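Local coordinates for putative surface-anchored fimbrial subunit (Corynebacterium diphtheriae, PDB 3HR6), which forms the shaft of the bacterium's pili as their major pilin, built of tandem Ig-like modules stabilised by isopeptide and disulfide bonds, at residues Glu415-Glu418 with Ser419-Val422; Asp245-Lys248 with Asp249-Leu252. One frame throughout, in Å; residues are numbered along the deposited sequence.

Contact 1: Glu415-Glu418 with Ser419-Val422; sequences EANE and STNV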
# COMPACT_ATOMS: atom_id res chain seq x y z
N GLU A 415 -15.85 -20.16 7.62
CA GLU A 415 -14.41 -20.12 7.44
C GLU A 415 -14.09 -19.50 6.09
O GLU A 415 -14.93 -19.45 5.17
CB GLU A 415 -13.79 -21.51 7.58
CG GLU A 415 -14.11 -22.42 6.46
CD GLU A 415 -13.46 -23.79 6.63
OE1 GLU A 415 -13.50 -24.35 7.76
OE2 GLU A 415 -12.95 -24.30 5.60
N ALA A 416 -12.85 -19.06 5.94
CA ALA A 416 -12.39 -18.47 4.70
C ALA A 416 -11.11 -19.15 4.31
O ALA A 416 -10.58 -19.98 5.04
CB ALA A 416 -12.17 -16.95 4.88
N ASN A 417 -10.63 -18.81 3.13
CA ASN A 417 -9.38 -19.36 2.65
C ASN A 417 -8.75 -18.36 1.68
O ASN A 417 -9.28 -17.26 1.48
CB ASN A 417 -9.63 -20.73 2.03
CG ASN A 417 -10.59 -20.67 0.89
OD1 ASN A 417 -10.30 -20.03 -0.13
ND2 ASN A 417 -11.73 -21.34 1.03
N GLU A 418 -7.63 -18.76 1.06
CA GLU A 418 -6.93 -17.85 0.16
C GLU A 418 -7.75 -17.36 -1.02
O GLU A 418 -7.51 -16.27 -1.51
CB GLU A 418 -5.62 -18.47 -0.34
CG GLU A 418 -5.80 -19.66 -1.27
CD GLU A 418 -4.54 -20.54 -1.40
OE1 GLU A 418 -3.58 -20.40 -0.61
OE2 GLU A 418 -4.51 -21.39 -2.31
N SER A 419 -8.73 -18.14 -1.45
CA SER A 419 -9.60 -17.73 -2.56
C SER A 419 -10.78 -16.84 -2.18
O SER A 419 -11.44 -16.32 -3.07
CB SER A 419 -10.12 -18.93 -3.32
OG SER A 419 -11.27 -19.54 -2.72
N THR A 420 -11.08 -16.72 -0.89
CA THR A 420 -12.28 -16.00 -0.43
C THR A 420 -12.23 -14.58 -0.93
O THR A 420 -11.28 -13.89 -0.64
CB THR A 420 -12.35 -16.05 1.11
OG1 THR A 420 -12.45 -17.44 1.44
CG2 THR A 420 -13.58 -15.32 1.65
N ASN A 421 -13.25 -14.16 -1.66
CA ASN A 421 -13.28 -12.76 -2.11
C ASN A 421 -14.65 -12.10 -2.03
O ASN A 421 -14.87 -11.05 -2.61
CB ASN A 421 -12.68 -12.64 -3.52
CG ASN A 421 -13.43 -13.40 -4.60
OD1 ASN A 421 -14.45 -14.10 -4.38
ND2 ASN A 421 -12.90 -13.28 -5.80
N VAL A 422 -15.57 -12.75 -1.32
CA VAL A 422 -16.85 -12.17 -0.94
C VAL A 422 -17.09 -12.47 0.55
O VAL A 422 -16.38 -13.27 1.16
CB VAL A 422 -17.97 -12.71 -1.80
CG1 VAL A 422 -17.72 -12.40 -3.26
CG2 VAL A 422 -18.16 -14.22 -1.57

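Contact 2: Asp245-Lys248 with Asp249-Leu252; sequences DQHK and DQEL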
# COMPACT_ATOMS: atom_id res chain seq x y z
N ASP A 245 21.20 7.10 2.13
CA ASP A 245 22.08 6.39 1.22
C ASP A 245 23.14 5.53 1.90
O ASP A 245 23.82 4.75 1.23
CB ASP A 245 22.75 7.33 0.23
CG ASP A 245 23.54 8.42 0.91
OD1 ASP A 245 22.99 9.06 1.81
OD2 ASP A 245 24.70 8.65 0.52
N GLN A 246 23.33 5.69 3.21
CA GLN A 246 24.24 4.83 3.95
C GLN A 246 23.55 3.62 4.58
O GLN A 246 24.20 2.82 5.26
CB GLN A 246 24.98 5.65 5.01
CG GLN A 246 25.75 6.79 4.36
CD GLN A 246 26.41 7.77 5.33
OE1 GLN A 246 25.90 8.04 6.42
NE2 GLN A 246 27.56 8.31 4.92
N HIS A 247 22.25 3.47 4.36
CA HIS A 247 21.48 2.39 4.94
C HIS A 247 20.98 1.49 3.85
O HIS A 247 19.97 0.87 3.98
CB HIS A 247 20.30 2.93 5.78
CG HIS A 247 20.75 3.69 6.99
ND1 HIS A 247 20.75 3.16 8.27
CD2 HIS A 247 21.24 4.94 7.10
CE1 HIS A 247 21.23 4.06 9.11
NE2 HIS A 247 21.55 5.15 8.43
N LYS A 248 21.78 1.34 2.80
CA LYS A 248 21.35 0.50 1.68
C LYS A 248 21.04 -0.89 2.19
O LYS A 248 21.74 -1.41 3.06
CB LYS A 248 22.41 0.47 0.62
CG LYS A 248 23.71 -0.14 1.03
CD LYS A 248 24.78 0.25 -0.01
CE LYS A 248 26.14 -0.17 0.42
NZ LYS A 248 26.17 -1.66 0.55
N ASP A 249 19.94 -1.44 1.66
CA ASP A 249 19.47 -2.78 1.93
C ASP A 249 18.92 -3.01 3.34
O ASP A 249 18.48 -4.12 3.64
CB ASP A 249 20.51 -3.83 1.54
CG ASP A 249 20.89 -3.74 0.09
OD1 ASP A 249 19.99 -3.62 -0.76
OD2 ASP A 249 22.09 -3.73 -0.18
N GLN A 250 18.91 -1.97 4.17
CA GLN A 250 18.20 -2.03 5.46
C GLN A 250 16.71 -1.82 5.23
O GLN A 250 16.29 -1.39 4.15
CB GLN A 250 18.76 -0.96 6.42
CG GLN A 250 20.21 -1.18 6.74
CD GLN A 250 20.75 -0.13 7.67
OE1 GLN A 250 19.98 0.60 8.30
NE2 GLN A 250 22.06 -0.03 7.77
N GLU A 251 15.89 -2.15 6.23
CA GLU A 251 14.45 -1.96 6.12
C GLU A 251 14.03 -0.80 6.98
O GLU A 251 14.50 -0.63 8.10
CB GLU A 251 13.67 -3.19 6.52
CG GLU A 251 13.92 -4.31 5.55
CD GLU A 251 13.18 -5.57 5.86
OE1 GLU A 251 12.51 -5.69 6.92
OE2 GLU A 251 13.30 -6.45 4.99
N LEU A 252 13.18 0.03 6.38
CA LEU A 252 12.40 1.00 7.08
C LEU A 252 11.09 0.32 7.42
O LEU A 252 10.36 -0.04 6.50
CB LEU A 252 12.17 2.20 6.14
CG LEU A 252 11.34 3.32 6.74
CD1 LEU A 252 12.12 4.03 7.79
CD2 LEU A 252 10.85 4.31 5.62
O HOH W 1 23.64 -0.80 4.92
O HOH W 2 24.17 -3.76 1.06

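Contact 1: Glu415-Glu418 with Ser419-Val422
The side-chain amide of Asn417 is the flat group here, with Ser419 working on its oxygen in the amide plane and Thr420 standing over a face. Both donors of Ser419 converge on Asn417 OD1. The backbone N of Ser419 reaches Asn417 OD1 at 2.8 Å, which makes an Asx turn, although the N-H bends to 139° at the hydrogen. Ser419 OG comes in on a lone pair of the same oxygen, again 2.8 Å from Asn417 OD1. Two bonds in the plane resist rotation of the amide. Over one face of the group lies Thr420 OG1, 3.8 Å from Asn417 CG. The amide is brought over the turn because Asn417 CG sits between its backbone N and carbonyl carbon (chi1 60°).

The backbone forms a type I beta turn from Asn417 to Thr420, closed by Thr420 N on Asn417 O at 3.0 Å. A second bond ties the same two residues: Asn417 N points almost straight at Thr420 OG1, at 2.8 Å. The hydroxyl can take it because OG1 lies beside the backbone N of Thr420 (chi1 -62°). That rotation also sends the methyl CG2 towards Ala416, with Thr420 CG2 3.9 Å from Ala416 CB, a small apolar touch beside the hydrogen bonds.

The turn belongs to the loop that leaves strand 410-412, an edge strand of a four-stranded antiparallel sheet, and enters strand 424-432 of another sheet, so it lies on a crossing between two sheets. Ala416 is buried against Leu369 of strand 361-375 and Tyr381 of strand 378-383, while Glu418 touches Leu372 and Tyr381. Past the turn, the carbonyl of Thr420 accepts a hydrogen bond from Lys305 of strand 302-315, the parallel neighbour of strand 424-432.

Contact 2: Asp245-Lys248 with Asp249-Leu252
His247 and Gln250 face each other across a type II beta turn that leads into strand 251-259, in the Cna-B-like domain, one of the pilin's Ig-like modules. Asp249, at the third position, has the positive phi usual there.

The backbone hydrogen bond that closes the turn runs from Gln250 N to His247 O at 3.0 Å.

A side-chain bond spans the same pair. His247 ND1 donates to Gln250 OE1 at 2.7 Å, and the oxygen lies at the imidazole edge, in the ring plane. Ring and amide planes are 83° apart, and ND1 approaches from above the carbonyl plane, not on a lone pair. The two groups meet with each CG beside its own backbone N (chi1 -66° in His247, -62° in Gln250). The extended Gln250 chain reaches over the turn, with its CG 3.4 Å from His247 O.

Outside the turn, Asp249 and Gln250 make backbone hydrogen bonds to Ile175, next to strand 166-174, and Glu251 forms a salt bridge with Lys174.

Lys248 NZ and Asp249 OD2 stay 4.6 Å apart, with a water between them that accepts from Lys248 NZ at 2.9 Å. Another water donates to Lys248 O at 2.7 Å and weakly accepts from Gln250 NE2 at 3.3 Å.

Overall arrangement
Both contacts are surface turns, and neither is a core contact, though contact 1 puts the buried Ala416 against neighbouring strands. The centres of contact 1 and contact 2 are about 36 Å apart. The nearest atoms of contact 1 and contact 2 are about 23 Å apart, and the two share no strand. Each turn precedes a strand: 415-422 runs towards strand 424-432, while 245-252 enters strand 251-259 directly. Their chemistry differs. Both have the closing backbone bond of a beta turn; contact 1 adds short polar side chains bonded to backbone N-H groups and to each other, contact 2 a ring-to-amide bond, with charged residues and water around it.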